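PDB 2QH5: mannose-6-phosphate isomerase from Helicobacter pylori, which probably joins mannose 1-phosphate and GTP into GDP-mannose, releasing diphosphate, through the N-terminal nucleotidyltransferase part crystallised here, in an enzyme that probably also acts as an isomerase. Local coordinates for residues 65-70 with 79-84; 123-128 with 139-144; 185-190 with 245-250; 213-218 with 238-243; 221-224 with 229-232. All blocks are in the same frame, centred on the assembly; numbering follows the deposited sequence.

Contact 1 of 5, residues 65-70 with 79-84; sequences LALEEI and VGFLLE
Leu-67 on the helix and Phe-81 on the strand make the closest backbone approach, their CA atoms 9.2 Å apart, a spacing that leaves the side chains to bridge helix and sheet. Phe-81 does most of this work. Its CG stands anti to its own carbonyl carbon (chi1 -85°), which carries the ring from the strand toward the helix. There the ring arrives with its rim first: Ala-66 CB sits at the edge, in the ring plane, 3.9 Å from Phe-81 CE1. The next residue along the helix meets the neighbouring outer atoms of the same ring, approaching obliquely, with Leu-67 CG 4.3 Å from Phe-81 CE2 and Leu-67 N 4.2 Å from Phe-81 CZ. A second, separate touch lies beyond the helix, where Ile-70 CD1 is 4.2 Å from Val-79 CG1. All of these are carbon contacts apart from the backbone N of Leu-67. Outside partners complete the layer: Tyr-63 meets the Phe-81 ring edge-to-face, Ile-56 and Cys-58 of strand 53-59 touch it, and Phe-40 of helix 39-48 packs on Ala-66 and Ile-70. This is the helix-on-sheet interface of a beta-alpha-beta crossover, made from strand 53-59, helix 63-69 and strand 78-84, within the Rossmann-like GT-A fold.

Contact 2 of 5, residues 123-128 with 139-144; sequences ENAIKK and VTFGVS
Lys-128 N donates to Asn-124 O at 3.0 Å, the shortest backbone bond of the helical segment, and within the turn it braces, Ala-125 and Ile-126 meet Phe-141 of the strand. The contact itself is apolar except for one carbonyl: Ala-125 O comes up at the edge of the Phe-141 ring, 3.7 Å from CE2. The methyl group of the same alanine joins it, Ala-125 CB standing 3.9 Å from Phe-141 CE2, and thus one ring atom is approached by both the backbone and the side chain of a single residue. Ile-126 is reached differently. Its CB leaves the helix pointing away from the strand, but CG1 lies anti to the carbonyl carbon (chi1 -70°) and a further bend at chi2 (-65°) brings CD1 back toward the ring, 4.0 Å from Phe-141 CZ. The isoleucine side chain crosses that of the phenylalanine at about a right angle. Ala-125 is the helix residue nearest Phe-141 by backbone, their CA atoms 8.4 Å apart. Met-190 and Val-192 of strand 184-194 touch the ring, and Ala-129 of helix 119-134 extends the patch. Strand 184-194 lies between strands 106-111 and 138-144 and is antiparallel to each, so those two are parallel and helix 119-134 connects them in a beta-alpha-beta crossover that skips one strand, as in the GT-A sheet of nucleotidyltransferases.

Contact 3 of 5, residues 185-190 with 245-250; sequences YFNSGM and SIDIAL
Between Asn-187 and Asp-247 a single polar approach makes up the whole meeting of strand and helix. Asn-187 ND2 lies 2.7 Å from Asp-247 OD2, the two side chains coming from opposite directions with the amide and carboxylate planes 58° apart. Asn-187 reaches across because its CG is anti to the backbone N (chi1 176°). Phe-166 of strand 165-168 touches both residues.

Turn-forming bonds hold the strand side in shape. Gly-189 N donates to Asn-187 OD1 at 3.2 Å in an Asx turn, the donor standing above the carbonyl plane. Met-190 N donates to Ser-188 OG at 3.0 Å, an ST turn that overlaps it by two residues. Together they support the corner at Gly-189, whose positive phi (89°) suits glycine.

Backbone bonds order the helix side: Ala-249 N to Ser-245 O at 2.9 Å and Leu-250 N to Ile-246 O at 2.9 Å, while Thr-90 OG1 accepts from Ile-246 N.

The amide oxygen of Asn-187 accepts from its own turn, with Thr-140 OG1 also close by, while the nitrogen faces Asp-247. The turn probably helps to position the amide, and its nitrogen, so near, would probably help to stabilise negative charge on the buried Asp-247 carboxylate.

Contact 4 of 5, residues 213-218 with 238-243; sequences CERAFE and MQDLED
Cys-213 and Ala-216 face Leu-241 where helix 207-216 packs against the loop that follows helix 235-239, on one flank of the GT-A fold. Cys-213 takes part mainly through its backbone: its N lies 4.4 Å from Leu-241 CD1, whereas its CB points away from this segment, and the side chain rests on Asn-92 and Ala-95 of helix 90-99.

Arg-215, exposed to solvent, answers Asp-240. Its CG sits between the backbone N and the carbonyl carbon (chi1 51°), and a bend at chi3 (-86°) swings the guanidinium over to the acid. The resulting salt bridge is long, Arg-215 NE to Asp-240 OD2 at 3.8 Å, with the guanidinium and carboxylate planes 81° apart; the contact buries NE without giving it a hydrogen-bond partner. This is charge proximity more than a tight pairing.

Ala-216 comes next, its methyl aimed at the other segment. The nearest backbones are here, Ala-216 CA to Met-238 CA at 6.5 Å, and Leu-233 of strand 230-233 touches both Ala-216 and Met-238. Lys-88 NZ bonds to Leu-241 O, tying the second segment to the chain before helix 90-99. The apolar part of the contact comes down to one meeting of methyl groups, Ala-216 CB with Leu-241 CD1 at 4.2 Å.

Contact 5 of 5, residues 221-224 with 229-232; sequences ENAY and KIAR
Tyr-224 and Lys-229 lie side by side, pointing the same way: the lysine chain, extended beyond CG, runs along the phenol and meets its ring obliquely, with Lys-229 CG 3.4 Å from Tyr-224 CE1 and Lys-229 CE 3.2 Å from Tyr-224 OH. The other flat group, the amide of Asn-222, presents ND2 to Ile-230 O at 2.7 Å, the acceptor tilted only 17° from the amide plane. Its CG is anti to the carbonyl carbon (chi1 -63°), which folds the amide back over the partner strand, and Ala-231 CB lies beside the same nitrogen.

Ile-230 O is gripped twice, since Ala-223 N also donates to it at 3.2 Å; the two donors arrive from opposite faces of the carbonyl plane. Farther along, Glu-221 and Arg-232 form an antiparallel hydrogen-bonded pair, Arg-232 N to Glu-221 O at 3.1 Å and Glu-221 N to Arg-232 O at 3.3 Å. Arg-232 also reaches Glu-60 in a salt bridge. Ala-223 CB and Ile-230 CG2 meet at 3.9 Å.

The strands, with N-to-C directions 142° apart, make a beta hairpin. It lies beside strand 78-84, parallel to strand 230-233, and falls between helices 207-216 and 235-239 in the chain.

In the fold
Contacts 1 and 2 set comparable apolar helix-to-strand packing, each built on a phenylalanine ring, at distant places on one sheet, their centres 25 Å apart on opposite sides of the chain's centre. Contact 3, like contact 2, involves buried residues throughout, but is polar, and it adjoins contact 2 through the backbone pairing of strands 138-144 and 184-194. Contact 5, partly exposed, widens the sheet beyond contact 1, since strand 230-233 pairs with strand 78-84; it combines backbone hydrogen bonds with side-chain packing. Contact 4 joins the helix before that hairpin to the loop that follows the next helix, combining a small buried apolar patch with a long charge pair at its solvent-exposed side.

Contact 1 of 5, residues 65-70 with 79-84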
# COMPACT_ATOMS: atom_id res chain seq x y z
N LEU A 65 4.53 19.29 -5.39
CA LEU A 65 4.61 18.55 -6.64
C LEU A 65 3.41 17.59 -6.80
O LEU A 65 2.74 17.59 -7.84
CB LEU A 65 5.95 17.79 -6.71
CG LEU A 65 6.30 16.98 -7.97
CD1 LEU A 65 6.09 17.82 -9.22
CD2 LEU A 65 7.73 16.49 -7.88
N ALA A 66 3.15 16.80 -5.76
CA ALA A 66 2.03 15.87 -5.73
C ALA A 66 0.68 16.60 -5.89
O ALA A 66 -0.15 16.21 -6.71
CB ALA A 66 2.05 15.08 -4.44
N LEU A 67 0.50 17.65 -5.09
CA LEU A 67 -0.74 18.41 -5.06
C LEU A 67 -1.02 19.06 -6.42
O LEU A 67 -2.17 19.22 -6.82
CB LEU A 67 -0.66 19.48 -3.98
CG LEU A 67 -1.85 19.81 -3.07
CD1 LEU A 67 -1.66 21.23 -2.55
CD2 LEU A 67 -3.22 19.68 -3.73
N GLU A 68 0.06 19.43 -7.12
CA GLU A 68 -0.05 20.03 -8.44
C GLU A 68 -0.58 19.05 -9.48
O GLU A 68 -1.38 19.42 -10.34
CB GLU A 68 1.31 20.57 -8.89
CG GLU A 68 1.26 21.57 -10.04
CD GLU A 68 2.60 22.25 -10.26
OE1 GLU A 68 2.70 23.47 -9.97
OE2 GLU A 68 3.56 21.58 -10.71
N GLU A 69 -0.13 17.80 -9.39
CA GLU A 69 -0.45 16.78 -10.40
C GLU A 69 -1.85 16.20 -10.29
O GLU A 69 -2.33 15.56 -11.23
CB GLU A 69 0.60 15.68 -10.38
CG GLU A 69 1.85 16.09 -11.12
CD GLU A 69 2.96 15.07 -11.00
OE1 GLU A 69 4.14 15.49 -11.02
OE2 GLU A 69 2.67 13.86 -10.90
N ILE A 70 -2.50 16.41 -9.15
CA ILE A 70 -3.87 15.95 -8.95
C ILE A 70 -4.84 17.11 -8.71
O ILE A 70 -5.87 16.94 -8.07
CB ILE A 70 -3.98 14.90 -7.80
CG1 ILE A 70 -3.44 15.47 -6.48
CG2 ILE A 70 -3.25 13.62 -8.18
CD1 ILE A 70 -4.10 14.87 -5.26
N VAL A 79 -9.67 14.56 -0.11
CA VAL A 79 -8.26 14.14 -0.18
C VAL A 79 -7.43 14.71 0.98
O VAL A 79 -7.52 15.90 1.29
CB VAL A 79 -7.62 14.57 -1.53
CG1 VAL A 79 -6.23 13.92 -1.73
CG2 VAL A 79 -8.54 14.24 -2.69
N GLY A 80 -6.62 13.86 1.60
CA GLY A 80 -5.74 14.27 2.68
C GLY A 80 -4.33 13.81 2.41
O GLY A 80 -4.10 12.94 1.57
N PHE A 81 -3.37 14.41 3.12
CA PHE A 81 -1.96 14.07 2.98
C PHE A 81 -1.35 13.70 4.31
O PHE A 81 -1.71 14.24 5.34
CB PHE A 81 -1.17 15.25 2.44
CG PHE A 81 -1.18 15.36 0.96
CD1 PHE A 81 -0.08 14.94 0.22
CD2 PHE A 81 -2.28 15.89 0.29
CE1 PHE A 81 -0.07 15.06 -1.17
CE2 PHE A 81 -2.28 15.99 -1.09
CZ PHE A 81 -1.18 15.59 -1.82
N LEU A 82 -0.41 12.77 4.27
CA LEU A 82 0.46 12.53 5.39
C LEU A 82 1.87 12.74 4.88
O LEU A 82 2.37 11.96 4.05
CB LEU A 82 0.30 11.11 5.93
CG LEU A 82 1.44 10.60 6.81
CD1 LEU A 82 1.51 11.35 8.14
CD2 LEU A 82 1.32 9.11 7.02
N LEU A 83 2.51 13.79 5.37
CA LEU A 83 3.83 14.18 4.90
C LEU A 83 4.94 13.57 5.74
O LEU A 83 4.87 13.49 6.96
CB LEU A 83 3.94 15.70 4.83
CG LEU A 83 2.85 16.35 3.98
CD1 LEU A 83 3.07 17.84 3.89
CD2 LEU A 83 2.79 15.74 2.59
N GLU A 84 5.98 13.11 5.07
CA GLU A 84 7.07 12.49 5.78
C GLU A 84 8.34 13.31 5.69
O GLU A 84 8.72 13.80 4.62
CB GLU A 84 7.27 11.05 5.30
CG GLU A 84 6.00 10.19 5.49
CD GLU A 84 6.27 8.70 5.44
OE1 GLU A 84 5.92 8.01 6.44
OE2 GLU A 84 6.81 8.23 4.42

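Contact 2 of 5, residues 123-128 with 139-144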
# COMPACT_ATOMS: atom_id res chain seq x y z
N GLU A 123 -10.78 -3.29 -11.35
CA GLU A 123 -11.96 -2.97 -10.57
C GLU A 123 -12.63 -4.21 -9.98
O GLU A 123 -13.19 -4.16 -8.88
CB GLU A 123 -12.95 -2.22 -11.47
CG GLU A 123 -13.93 -1.32 -10.77
CD GLU A 123 -14.33 -0.13 -11.63
OE1 GLU A 123 -13.59 0.19 -12.59
OE2 GLU A 123 -15.38 0.49 -11.34
N ASN A 124 -12.56 -5.31 -10.73
CA ASN A 124 -13.10 -6.61 -10.32
C ASN A 124 -12.33 -7.19 -9.14
O ASN A 124 -12.94 -7.59 -8.13
CB ASN A 124 -13.06 -7.62 -11.49
CG ASN A 124 -14.02 -7.26 -12.62
OD1 ASN A 124 -15.11 -6.72 -12.40
ND2 ASN A 124 -13.62 -7.57 -13.85
N ALA A 125 -11.00 -7.24 -9.28
CA ALA A 125 -10.08 -7.67 -8.22
C ALA A 125 -10.24 -6.87 -6.93
O ALA A 125 -10.15 -7.42 -5.83
CB ALA A 125 -8.64 -7.61 -8.72
N ILE A 126 -10.49 -5.57 -7.07
CA ILE A 126 -10.72 -4.69 -5.92
C ILE A 126 -11.99 -5.08 -5.17
O ILE A 126 -11.96 -5.26 -3.95
CB ILE A 126 -10.72 -3.17 -6.30
CG1 ILE A 126 -9.31 -2.69 -6.70
CG2 ILE A 126 -11.29 -2.30 -5.16
CD1 ILE A 126 -8.26 -2.72 -5.58
N LYS A 127 -13.10 -5.23 -5.89
CA LYS A 127 -14.38 -5.59 -5.26
C LYS A 127 -14.35 -6.97 -4.60
O LYS A 127 -15.02 -7.19 -3.58
CB LYS A 127 -15.56 -5.46 -6.23
CG LYS A 127 -16.11 -4.03 -6.29
CD LYS A 127 -17.65 -3.96 -6.33
CE LYS A 127 -18.19 -3.67 -7.73
NZ LYS A 127 -18.08 -4.83 -8.67
N LYS A 128 -13.56 -7.88 -5.18
CA LYS A 128 -13.26 -9.18 -4.57
C LYS A 128 -12.49 -8.99 -3.26
O LYS A 128 -12.93 -9.46 -2.21
CB LYS A 128 -12.45 -10.06 -5.53
CG LYS A 128 -13.24 -10.71 -6.66
CD LYS A 128 -12.32 -11.63 -7.47
CE LYS A 128 -13.09 -12.46 -8.50
NZ LYS A 128 -13.33 -11.72 -9.76
N VAL A 139 -5.69 -8.89 2.65
CA VAL A 139 -5.77 -9.32 1.28
C VAL A 139 -4.59 -8.78 0.52
O VAL A 139 -4.29 -7.59 0.57
CB VAL A 139 -7.10 -8.89 0.60
CG1 VAL A 139 -7.27 -9.59 -0.73
CG2 VAL A 139 -8.29 -9.19 1.50
N THR A 140 -3.92 -9.69 -0.18
CA THR A 140 -2.80 -9.35 -1.03
C THR A 140 -3.16 -9.67 -2.49
O THR A 140 -4.20 -10.28 -2.75
CB THR A 140 -1.53 -10.09 -0.58
OG1 THR A 140 -0.39 -9.54 -1.25
CG2 THR A 140 -1.63 -11.59 -0.87
N PHE A 141 -2.32 -9.26 -3.44
CA PHE A 141 -2.63 -9.44 -4.86
C PHE A 141 -1.50 -10.14 -5.61
O PHE A 141 -0.34 -9.73 -5.53
CB PHE A 141 -2.93 -8.10 -5.54
CG PHE A 141 -4.22 -7.45 -5.11
CD1 PHE A 141 -4.32 -6.76 -3.90
CD2 PHE A 141 -5.33 -7.49 -5.94
CE1 PHE A 141 -5.51 -6.15 -3.51
CE2 PHE A 141 -6.53 -6.88 -5.55
CZ PHE A 141 -6.62 -6.20 -4.34
N GLY A 142 -1.85 -11.19 -6.35
CA GLY A 142 -0.86 -11.97 -7.08
C GLY A 142 -0.70 -11.58 -8.53
O GLY A 142 -1.68 -11.26 -9.21
N VAL A 143 0.54 -11.60 -9.01
CA VAL A 143 0.84 -11.36 -10.42
C VAL A 143 1.67 -12.52 -10.92
O VAL A 143 2.68 -12.89 -10.31
CB VAL A 143 1.57 -10.00 -10.63
CG1 VAL A 143 2.18 -9.92 -12.03
CG2 VAL A 143 0.61 -8.84 -10.42
N SER A 144 1.23 -13.11 -12.03
CA SER A 144 1.85 -14.30 -12.61
C SER A 144 3.26 -14.05 -13.12
O SER A 144 3.48 -13.19 -13.97
CB SER A 144 0.97 -14.88 -13.72
OG SER A 144 0.33 -13.84 -14.44

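Contact 3 of 5, residues 185-190 with 245-250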
# COMPACT_ATOMS: atom_id res chain seq x y z
N TYR A 185 3.24 -16.58 -7.32
CA TYR A 185 2.91 -15.26 -7.85
C TYR A 185 3.83 -14.18 -7.28
O TYR A 185 4.33 -14.30 -6.16
CB TYR A 185 1.45 -14.90 -7.52
CG TYR A 185 0.38 -15.83 -8.07
CD1 TYR A 185 -0.43 -15.43 -9.13
CD2 TYR A 185 0.14 -17.07 -7.49
CE1 TYR A 185 -1.43 -16.26 -9.62
CE2 TYR A 185 -0.85 -17.91 -7.98
CZ TYR A 185 -1.63 -17.50 -9.04
OH TYR A 185 -2.62 -18.34 -9.52
N PHE A 186 4.06 -13.13 -8.06
CA PHE A 186 4.71 -11.93 -7.55
C PHE A 186 3.73 -11.18 -6.68
O PHE A 186 2.57 -10.99 -7.06
CB PHE A 186 5.14 -10.99 -8.69
CG PHE A 186 6.41 -11.41 -9.40
CD1 PHE A 186 7.52 -11.83 -8.68
CD2 PHE A 186 6.49 -11.33 -10.79
CE1 PHE A 186 8.69 -12.20 -9.33
CE2 PHE A 186 7.66 -11.69 -11.45
CZ PHE A 186 8.76 -12.13 -10.72
N ASN A 187 4.18 -10.76 -5.51
CA ASN A 187 3.39 -9.84 -4.70
C ASN A 187 3.33 -8.47 -5.37
O ASN A 187 4.37 -7.88 -5.69
CB ASN A 187 3.94 -9.74 -3.29
CG ASN A 187 3.19 -8.73 -2.45
OD1 ASN A 187 1.99 -8.51 -2.64
ND2 ASN A 187 3.90 -8.10 -1.52
N SER A 188 2.12 -7.96 -5.56
CA SER A 188 1.93 -6.69 -6.25
C SER A 188 2.37 -5.52 -5.39
O SER A 188 2.71 -4.46 -5.90
CB SER A 188 0.47 -6.51 -6.63
OG SER A 188 -0.31 -6.20 -5.49
N GLY A 189 2.37 -5.72 -4.07
CA GLY A 189 2.67 -4.65 -3.14
C GLY A 189 1.42 -3.89 -2.75
O GLY A 189 1.47 -3.07 -1.83
N MET A 190 0.31 -4.14 -3.44
CA MET A 190 -1.02 -3.61 -3.07
C MET A 190 -1.63 -4.46 -1.96
O MET A 190 -1.26 -5.62 -1.80
CB MET A 190 -1.97 -3.64 -4.26
CG MET A 190 -1.46 -2.99 -5.53
SD MET A 190 -2.73 -3.04 -6.80
CE MET A 190 -4.21 -2.74 -5.81
N SER A 245 9.65 -3.27 6.26
CA SER A 245 8.63 -3.51 5.26
C SER A 245 7.42 -4.23 5.80
O SER A 245 7.54 -5.02 6.70
CB SER A 245 9.22 -4.38 4.18
OG SER A 245 8.57 -4.10 2.99
N ILE A 246 6.26 -3.99 5.22
CA ILE A 246 5.08 -4.71 5.69
C ILE A 246 5.19 -6.22 5.42
O ILE A 246 4.69 -7.05 6.18
CB ILE A 246 3.79 -4.11 5.09
CG1 ILE A 246 2.55 -4.65 5.81
CG2 ILE A 246 3.72 -4.35 3.60
CD1 ILE A 246 2.55 -4.36 7.30
N ASP A 247 5.90 -6.55 4.34
CA ASP A 247 6.10 -7.92 3.91
C ASP A 247 6.93 -8.67 4.93
O ASP A 247 6.65 -9.82 5.21
CB ASP A 247 6.78 -7.97 2.54
CG ASP A 247 6.14 -7.02 1.54
OD1 ASP A 247 6.32 -5.79 1.66
OD2 ASP A 247 5.46 -7.51 0.61
N ILE A 248 7.92 -8.00 5.51
CA ILE A 248 8.78 -8.61 6.52
C ILE A 248 8.09 -8.59 7.89
O ILE A 248 8.06 -9.61 8.59
CB ILE A 248 10.17 -7.92 6.57
CG1 ILE A 248 10.96 -8.23 5.30
CG2 ILE A 248 10.96 -8.34 7.81
CD1 ILE A 248 12.09 -7.25 4.99
N ALA A 249 7.52 -7.44 8.24
CA ALA A 249 6.88 -7.21 9.54
C ALA A 249 5.69 -8.12 9.81
O ALA A 249 5.51 -8.60 10.93
CB ALA A 249 6.46 -5.75 9.67
N LEU A 250 4.88 -8.33 8.78
CA LEU A 250 3.55 -8.90 8.99
C LEU A 250 3.19 -10.02 8.04
O LEU A 250 2.71 -11.07 8.47
CB LEU A 250 2.51 -7.79 8.92
CG LEU A 250 1.04 -8.14 9.15
CD1 LEU A 250 0.83 -8.81 10.51
CD2 LEU A 250 0.21 -6.88 9.02

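Contact 4 of 5, residues 213-218 with 238-243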
# COMPACT_ATOMS: atom_id res chain seq x y z
N CYS A 213 4.97 3.20 16.27
CA CYS A 213 4.03 4.01 15.49
C CYS A 213 3.00 4.71 16.38
O CYS A 213 2.60 5.83 16.09
CB CYS A 213 3.32 3.16 14.43
SG CYS A 213 4.29 2.93 12.95
N GLU A 214 2.58 4.04 17.46
CA GLU A 214 1.61 4.59 18.41
C GLU A 214 2.12 5.84 19.12
O GLU A 214 1.36 6.79 19.32
CB GLU A 214 1.19 3.54 19.44
CG GLU A 214 0.09 2.57 18.98
CD GLU A 214 -0.12 1.39 19.93
OE1 GLU A 214 0.85 0.99 20.63
OE2 GLU A 214 -1.25 0.86 19.99
N ARG A 215 3.39 5.84 19.50
CA ARG A 215 3.99 7.02 20.13
C ARG A 215 4.39 8.09 19.12
O ARG A 215 4.40 9.27 19.45
CB ARG A 215 5.19 6.64 21.02
CG ARG A 215 6.23 5.75 20.35
CD ARG A 215 7.57 5.79 21.08
NE ARG A 215 8.40 6.90 20.62
CZ ARG A 215 8.57 8.04 21.29
NH1 ARG A 215 7.99 8.22 22.48
NH2 ARG A 215 9.34 9.00 20.78
N ALA A 216 4.74 7.69 17.90
CA ALA A 216 5.06 8.64 16.85
C ALA A 216 3.79 9.42 16.48
O ALA A 216 3.82 10.64 16.36
CB ALA A 216 5.62 7.93 15.63
N PHE A 217 2.69 8.69 16.34
CA PHE A 217 1.37 9.26 16.11
C PHE A 217 0.98 10.31 17.17
O PHE A 217 0.16 11.20 16.90
CB PHE A 217 0.33 8.12 16.05
CG PHE A 217 -1.07 8.58 15.73
CD1 PHE A 217 -1.99 8.82 16.75
CD2 PHE A 217 -1.46 8.77 14.41
CE1 PHE A 217 -3.28 9.26 16.45
CE2 PHE A 217 -2.75 9.20 14.11
CZ PHE A 217 -3.66 9.45 15.13
N GLU A 218 1.57 10.22 18.36
CA GLU A 218 1.21 11.11 19.48
C GLU A 218 1.65 12.55 19.25
O GLU A 218 1.00 13.50 19.73
CB GLU A 218 1.79 10.59 20.80
CG GLU A 218 0.98 9.48 21.45
CD GLU A 218 -0.45 9.91 21.77
OE1 GLU A 218 -1.38 9.51 21.02
OE2 GLU A 218 -0.65 10.65 22.76
N MET A 238 10.13 10.09 14.02
CA MET A 238 10.35 9.05 13.04
C MET A 238 11.74 8.45 13.13
O MET A 238 11.97 7.37 12.61
CB MET A 238 10.10 9.59 11.64
CG MET A 238 8.67 10.06 11.44
SD MET A 238 8.02 9.56 9.85
CE MET A 238 7.84 7.80 10.11
N GLN A 239 12.65 9.16 13.81
CA GLN A 239 14.05 8.74 13.94
C GLN A 239 14.21 7.39 14.62
O GLN A 239 14.90 6.51 14.10
CB GLN A 239 14.85 9.79 14.72
CG GLN A 239 15.69 10.70 13.84
CD GLN A 239 16.25 11.89 14.60
OE1 GLN A 239 15.87 12.17 15.74
NE2 GLN A 239 17.17 12.61 13.97
N ASP A 240 13.55 7.22 15.77
CA ASP A 240 13.72 6.02 16.57
C ASP A 240 12.95 4.81 16.02
O ASP A 240 13.06 3.71 16.55
CB ASP A 240 13.30 6.28 18.02
CG ASP A 240 11.80 6.18 18.22
OD1 ASP A 240 11.06 7.00 17.62
OD2 ASP A 240 11.35 5.28 18.96
N LEU A 241 12.18 5.04 14.96
CA LEU A 241 11.38 3.98 14.34
C LEU A 241 12.26 3.02 13.56
O LEU A 241 13.15 3.44 12.81
CB LEU A 241 10.33 4.58 13.41
CG LEU A 241 8.89 4.64 13.91
CD1 LEU A 241 8.79 5.26 15.29
CD2 LEU A 241 8.06 5.41 12.93
N GLU A 242 12.00 1.72 13.73
CA GLU A 242 12.70 0.70 12.97
C GLU A 242 12.22 0.72 11.53
O GLU A 242 11.01 0.70 11.27
CB GLU A 242 12.48 -0.69 13.58
CG GLU A 242 13.29 -1.77 12.87
CD GLU A 242 13.28 -3.11 13.59
OE1 GLU A 242 12.54 -3.27 14.59
OE2 GLU A 242 14.01 -4.01 13.13
N ASP A 243 13.17 0.80 10.61
CA ASP A 243 12.87 0.77 9.19
C ASP A 243 12.55 -0.66 8.79
O ASP A 243 13.43 -1.52 8.82
CB ASP A 243 14.07 1.30 8.39
CG ASP A 243 13.77 1.44 6.92
OD1 ASP A 243 13.53 0.40 6.26
OD2 ASP A 243 13.79 2.58 6.40

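Contact 5 of 5, residues 221-224 with 229-232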
# COMPACT_ATOMS: atom_id res chain seq x y z
N GLU A 221 0.96 16.60 14.01
CA GLU A 221 0.37 17.94 13.98
C GLU A 221 -0.19 18.23 12.60
O GLU A 221 0.26 17.64 11.62
CB GLU A 221 1.40 19.01 14.35
CG GLU A 221 2.23 18.73 15.60
CD GLU A 221 2.88 19.98 16.18
OE1 GLU A 221 3.72 19.84 17.09
OE2 GLU A 221 2.55 21.09 15.72
N ASN A 222 -1.15 19.14 12.53
CA ASN A 222 -1.82 19.50 11.28
C ASN A 222 -1.50 20.89 10.72
O ASN A 222 -1.31 21.85 11.48
CB ASN A 222 -3.33 19.37 11.43
CG ASN A 222 -3.76 17.96 11.71
OD1 ASN A 222 -4.49 17.70 12.65
ND2 ASN A 222 -3.29 17.02 10.89
N ALA A 223 -1.45 20.99 9.40
CA ALA A 223 -1.28 22.26 8.70
C ALA A 223 -2.50 22.52 7.82
O ALA A 223 -2.61 22.00 6.71
CB ALA A 223 0.00 22.25 7.88
N TYR A 224 -3.43 23.32 8.33
CA TYR A 224 -4.69 23.60 7.64
C TYR A 224 -4.53 24.68 6.58
O TYR A 224 -5.35 24.79 5.67
CB TYR A 224 -5.79 23.95 8.63
CG TYR A 224 -6.29 22.75 9.39
CD1 TYR A 224 -7.30 21.96 8.87
CD2 TYR A 224 -5.75 22.40 10.63
CE1 TYR A 224 -7.78 20.84 9.55
CE2 TYR A 224 -6.22 21.29 11.33
CZ TYR A 224 -7.23 20.51 10.78
OH TYR A 224 -7.71 19.40 11.44
N LYS A 229 -5.96 20.21 4.53
CA LYS A 229 -5.52 19.69 5.81
C LYS A 229 -4.41 18.68 5.55
O LYS A 229 -4.55 17.81 4.70
CB LYS A 229 -6.66 19.02 6.58
CG LYS A 229 -6.23 18.28 7.85
CD LYS A 229 -7.39 17.49 8.46
CE LYS A 229 -6.98 16.75 9.72
NZ LYS A 229 -7.97 15.71 10.15
N ILE A 230 -3.31 18.85 6.26
CA ILE A 230 -2.12 18.04 6.13
C ILE A 230 -1.87 17.50 7.52
O ILE A 230 -2.39 18.03 8.50
CB ILE A 230 -0.93 18.92 5.60
CG1 ILE A 230 -0.67 18.63 4.13
CG2 ILE A 230 0.38 18.72 6.39
CD1 ILE A 230 -1.91 18.73 3.29
N ALA A 231 -1.13 16.41 7.60
CA ALA A 231 -0.58 15.97 8.86
C ALA A 231 0.86 15.61 8.55
O ALA A 231 1.12 15.05 7.48
CB ALA A 231 -1.32 14.76 9.36
N ARG A 232 1.80 16.01 9.41
CA ARG A 232 3.13 15.38 9.39
C ARG A 232 3.64 15.04 10.76
O ARG A 232 3.10 15.49 11.77
CB ARG A 232 4.20 16.12 8.55
CG ARG A 232 4.25 17.62 8.58
CD ARG A 232 5.45 18.14 9.36
NE ARG A 232 6.77 17.70 8.90
CZ ARG A 232 7.89 17.85 9.62
NH1 ARG A 232 7.84 18.41 10.82
NH2 ARG A 232 9.06 17.43 9.16